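Local structure of probable AP endonuclease (6KI3) at residues L167-R170 and I171-R175; G280-M283 and Q284-A288. The protein probably cleaves DNA on the 5' side of apurinic or apyrimidinic sites with the help of three zinc ions, and probably also trims mismatched 3' ends. All blocks are in the same frame, centred on the assembly; numbering follows the deposited sequence.

Interaction 1 of 2, residues L167-R170 and I171-R175; sequences LFLR and IRNTR
Ile171 packs on Phe168 one helical turn earlier: its CD1 lies over one face of the phenyl ring, 4.2 Å from the ring centroid and 16° off the normal, shifted toward the rim. This CH-pi contact forms between two side chains that run alongside each other and point the same way. With CG1 beside its own backbone N (chi1 -74°), the isoleucine sends the longer branch back along the helix, where CD1 also meets Leu167 CG at 4.2 Å. Leu167, Phe168 and Ile171 thus make up the buried, apolar side of the turn. On the exposed side, Leu169 touches two polar side chains by its methyls. Leu169 CD2 is 3.3 Å from Asn173 ND2, and Leu169 CD1 meets Arg172 NH2 at 3.8 Å, approaching the guanidinium obliquely. Beneath these side chains run the i+4 to i bonds of a regular alpha-helix, from Ile171 N to Leu167 O (3.0 Å), from Arg172 N to Phe168 O and from Asn173 N to Leu169 O. The last, at 2.8 Å, is the straightest, with 161° at the hydrogen. Thr174 N continues the pattern to Arg170 O, but from above the carbonyl plane. At Arg175 positive phi ends the helix in a Schellman motif. Helix 161-174 connects parallel strands 143-147 and 179-184 in a beta-alpha-beta unit of the TIM barrel; Phe168 and Ile171 rest on Ile179 of the second strand, while Leu167 and Arg170 reach helix 126-134 at Ile129 and Val130.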
loop_
_atom_site.group_PDB
_atom_site.type_symbol
_atom_site.label_atom_id
_atom_site.label_comp_id
_atom_site.label_asym_id
_atom_site.label_seq_id
_atom_site.Cartn_x
_atom_site.Cartn_y
_atom_site.Cartn_z
ATOM N N LEU A 167 -3.337 -18.468 3.830
ATOM C CA LEU A 167 -2.059 -17.899 4.246
ATOM C C LEU A 167 -2.121 -17.381 5.677
ATOM O O LEU A 167 -1.291 -17.745 6.517
ATOM C CB LEU A 167 -1.650 -16.778 3.290
ATOM C CG LEU A 167 -0.513 -15.878 3.780
ATOM C CD1 LEU A 167 0.776 -16.672 3.929
ATOM C CD2 LEU A 167 -0.317 -14.692 2.848
ATOM N N PHE A 168 -3.100 -16.525 5.973
ATOM C CA PHE A 168 -3.136 -15.875 7.276
ATOM C C PHE A 168 -3.508 -16.830 8.402
ATOM O O PHE A 168 -3.183 -16.550 9.561
ATOM C CB PHE A 168 -4.099 -14.687 7.241
ATOM C CG PHE A 168 -3.458 -13.410 6.780
ATOM C CD1 PHE A 168 -3.319 -13.133 5.429
ATOM C CD2 PHE A 168 -2.982 -12.489 7.698
ATOM C CE1 PHE A 168 -2.724 -11.960 5.004
ATOM C CE2 PHE A 168 -2.386 -11.315 7.281
ATOM C CZ PHE A 168 -2.256 -11.050 5.932
ATOM N N LEU A 169 -4.183 -17.943 8.102
ATOM C CA LEU A 169 -4.436 -18.935 9.143
ATOM C C LEU A 169 -3.158 -19.675 9.506
ATOM O O LEU A 169 -2.895 -19.935 10.686
ATOM C CB LEU A 169 -5.521 -19.914 8.699
ATOM C CG LEU A 169 -5.986 -20.882 9.789
ATOM C CD1 LEU A 169 -7.483 -20.752 10.032
ATOM C CD2 LEU A 169 -5.617 -22.313 9.430
ATOM N N ARG A 170 -2.349 -20.020 8.503
ATOM C CA ARG A 170 -1.022 -20.555 8.777
ATOM C C ARG A 170 -0.165 -19.539 9.520
ATOM O O ARG A 170 0.728 -19.918 10.286
ATOM C CB ARG A 170 -0.352 -20.975 7.469
ATOM C CG ARG A 170 0.898 -21.810 7.649
ATOM C CD ARG A 170 1.357 -22.390 6.325
ATOM N NE ARG A 170 2.445 -23.344 6.505
ATOM C CZ ARG A 170 2.269 -24.641 6.732
ATOM N NH1 ARG A 170 1.044 -25.143 6.809
ATOM N NH2 ARG A 170 3.318 -25.439 6.882
ATOM N N ILE A 171 -0.423 -18.246 9.307
ATOM C CA ILE A 171 0.253 -17.209 10.079
ATOM C C ILE A 171 -0.200 -17.249 11.533
ATOM O O ILE A 171 0.620 -17.216 12.458
ATOM C CB ILE A 171 0.005 -15.826 9.449
ATOM C CG1 ILE A 171 0.819 -15.663 8.163
ATOM C CG2 ILE A 171 0.323 -14.713 10.441
ATOM C CD1 ILE A 171 0.666 -14.303 7.512
ATOM N N ARG A 172 -1.515 -17.328 11.756
ATOM C CA ARG A 172 -2.039 -17.293 13.116
ATOM C C ARG A 172 -1.685 -18.553 13.895
ATOM O O ARG A 172 -1.451 -18.483 15.108
ATOM C CB ARG A 172 -3.554 -17.094 13.090
ATOM C CG ARG A 172 -4.144 -16.669 14.424
ATOM C CD ARG A 172 -5.660 -16.733 14.392
ATOM N NE ARG A 172 -6.131 -18.075 14.061
ATOM C CZ ARG A 172 -7.410 -18.410 13.931
ATOM N NH1 ARG A 172 -8.358 -17.499 14.104
ATOM N NH2 ARG A 172 -7.740 -19.657 13.628
ATOM N N ASN A 173 -1.643 -19.709 13.226
ATOM C CA ASN A 173 -1.233 -20.934 13.906
ATOM C C ASN A 173 0.237 -20.887 14.301
ATOM O O ASN A 173 0.618 -21.447 15.335
ATOM C CB ASN A 173 -1.506 -22.149 13.020
ATOM C CG ASN A 173 -2.982 -22.347 12.738
ATOM O OD1 ASN A 173 -3.838 -21.914 13.511
ATOM N ND2 ASN A 173 -3.288 -23.008 11.629
ATOM N N THR A 174 1.073 -20.228 13.497
ATOM C CA THR A 174 2.480 -20.058 13.837
ATOM C C THR A 174 2.689 -19.018 14.931
ATOM O O THR A 174 3.805 -18.907 15.451
ATOM C CB THR A 174 3.272 -19.675 12.583
ATOM O OG1 THR A 174 2.750 -20.387 11.455
ATOM C CG2 THR A 174 4.745 -20.030 12.741
ATOM N N ARG A 175 1.646 -18.269 15.293
ATOM C CA ARG A 175 1.704 -17.259 16.350
ATOM C C ARG A 175 2.785 -16.216 16.055
ATOM O O ARG A 175 3.718 -16.003 16.832
ATOM C CB ARG A 175 1.917 -17.910 17.722
#

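Interaction 2 of 2, residues G280-M283 and Q284-A288; sequences GSSM and QLQTA
Two serine-glutamine pairs link side chains at the start of helix 282-300. Gln284 turns back toward the N-terminus, and its NE2 lies 2.8 Å from Ser281 OG, a weak and doubtful hydrogen bond because NE2 also crowds Ser281 N at 2.7 Å, donor against donor; the amide may be turned the other way in the crystal, with OE1 toward the backbone N-H. CG of Gln284 stays beside its own backbone N (chi1 -43°) and the chain is extended beyond it, which carries the amide back beside Ser281, the N-cap residue, whose own side chain makes no capping bond. In the next pair, Gln286 NE2 donates weakly to Ser282 OG at 2.7 Å (126° at the hydrogen). Of the hydroxyls, Thr287 OG1 alone bonds to backbone across this contact, at 2.9 Å from Met283 O. That carbonyl is gripped twice, since Thr287 N also donates to it at 3.0 Å, and the two donors come from opposite faces of its plane. The remaining bonds are those of the opening alpha-helical turn: Leu285 N to Ser281 O is long (3.3 Å) but nearly straight, and Gln286 N reaches Ser282 O at 2.9 Å. Leu285, buried, packs against Leu15 and Trp16 of helix 13-16. Gly280 O accepts a hydrogen bond from Arg14, so helix 13-16 holds both the loop leading out of strand 272-275, at Gly280, and the first turn of helix 282-300, at Leu285.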
loop_
_atom_site.group_PDB
_atom_site.type_symbol
_atom_site.label_atom_id
_atom_site.label_comp_id
_atom_site.label_asym_id
_atom_site.label_seq_id
_atom_site.Cartn_x
_atom_site.Cartn_y
_atom_site.Cartn_z
ATOM N N GLY A 280 5.534 11.327 -15.245
ATOM C CA GLY A 280 6.882 11.731 -15.611
ATOM C C GLY A 280 7.376 12.990 -14.929
ATOM O O GLY A 280 8.590 13.217 -14.883
ATOM N N SER A 281 6.473 13.794 -14.374
ATOM C CA SER A 281 6.817 15.134 -13.917
ATOM C C SER A 281 5.768 15.594 -12.909
ATOM O O SER A 281 4.704 14.985 -12.772
ATOM C CB SER A 281 6.920 16.115 -15.091
ATOM O OG SER A 281 5.636 16.533 -15.517
ATOM N N SER A 282 6.076 16.697 -12.219
ATOM C CA SER A 282 5.246 17.126 -11.098
ATOM C C SER A 282 3.835 17.505 -11.547
ATOM O O SER A 282 2.848 17.094 -10.928
ATOM C CB SER A 282 5.915 18.292 -10.374
ATOM O OG SER A 282 4.961 19.077 -9.683
ATOM N N MET A 283 3.717 18.301 -12.614
ATOM C CA MET A 283 2.416 18.872 -12.963
ATOM C C MET A 283 1.458 17.813 -13.496
ATOM O O MET A 283 0.253 17.864 -13.213
ATOM C CB MET A 283 2.591 20.002 -13.976
ATOM C CG MET A 283 1.275 20.634 -14.414
ATOM S SD MET A 283 1.471 22.261 -15.179
ATOM C CE MET A 283 3.201 22.215 -15.651
ATOM N N GLN A 284 1.965 16.857 -14.277
ATOM C CA GLN A 284 1.115 15.750 -14.697
ATOM C C GLN A 284 0.561 15.017 -13.484
ATOM O O GLN A 284 -0.647 14.770 -13.391
ATOM C CB GLN A 284 1.877 14.776 -15.596
ATOM C CG GLN A 284 2.755 15.386 -16.658
ATOM C CD GLN A 284 3.735 14.372 -17.202
ATOM O OE1 GLN A 284 3.561 13.839 -18.301
ATOM N NE2 GLN A 284 4.752 14.073 -16.420
ATOM N N LEU A 285 1.437 14.668 -12.536
ATOM C CA LEU A 285 1.015 13.929 -11.350
ATOM C C LEU A 285 -0.029 14.699 -10.553
ATOM O O LEU A 285 -1.012 14.119 -10.080
ATOM C CB LEU A 285 2.231 13.615 -10.476
ATOM C CG LEU A 285 1.951 12.893 -9.161
ATOM C CD1 LEU A 285 1.316 11.549 -9.441
ATOM C CD2 LEU A 285 3.222 12.725 -8.342
ATOM N N GLN A 286 0.167 16.009 -10.396
ATOM C CA GLN A 286 -0.759 16.794 -9.589
ATOM C C GLN A 286 -2.119 16.914 -10.264
ATOM O O GLN A 286 -3.154 16.849 -9.592
ATOM C CB GLN A 286 -0.161 18.169 -9.300
ATOM C CG GLN A 286 1.082 18.107 -8.425
ATOM C CD GLN A 286 1.590 19.475 -8.019
ATOM O OE1 GLN A 286 0.813 20.355 -7.650
ATOM N NE2 GLN A 286 2.903 19.660 -8.083
ATOM N N THR A 287 -2.144 17.072 -11.590
ATOM C CA THR A 287 -3.421 17.115 -12.296
ATOM C C THR A 287 -4.177 15.801 -12.143
ATOM O O THR A 287 -5.402 15.796 -11.970
ATOM C CB THR A 287 -3.201 17.433 -13.776
ATOM O OG1 THR A 287 -2.418 18.628 -13.902
ATOM C CG2 THR A 287 -4.537 17.635 -14.481
ATOM N N ALA A 288 -3.461 14.676 -12.190
ATOM C CA ALA A 288 -4.115 13.377 -12.061
ATOM C C ALA A 288 -4.677 13.173 -10.660
ATOM O O ALA A 288 -5.802 12.685 -10.501
ATOM C CB ALA A 288 -3.135 12.259 -12.414
#

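How the interactions relate
Interactions 1 and 2 lie on opposite sides of the chain's centre, about 41 Å apart between centres and about 28 Å between nearest atoms. Interaction 1 belongs to the end of a helix and interaction 2 to the start of one, both in the TIM barrel. Each comes within about 9 Å, side chain to side chain, of a zinc ligand: Phe168 of Glu147, and Leu285 of Glu276. Neither contact includes a metal ligand. Residues 280-288 are nearer the bound DNA, about 9 Å at the nearest atom, against about 14 Å for residues 167-175.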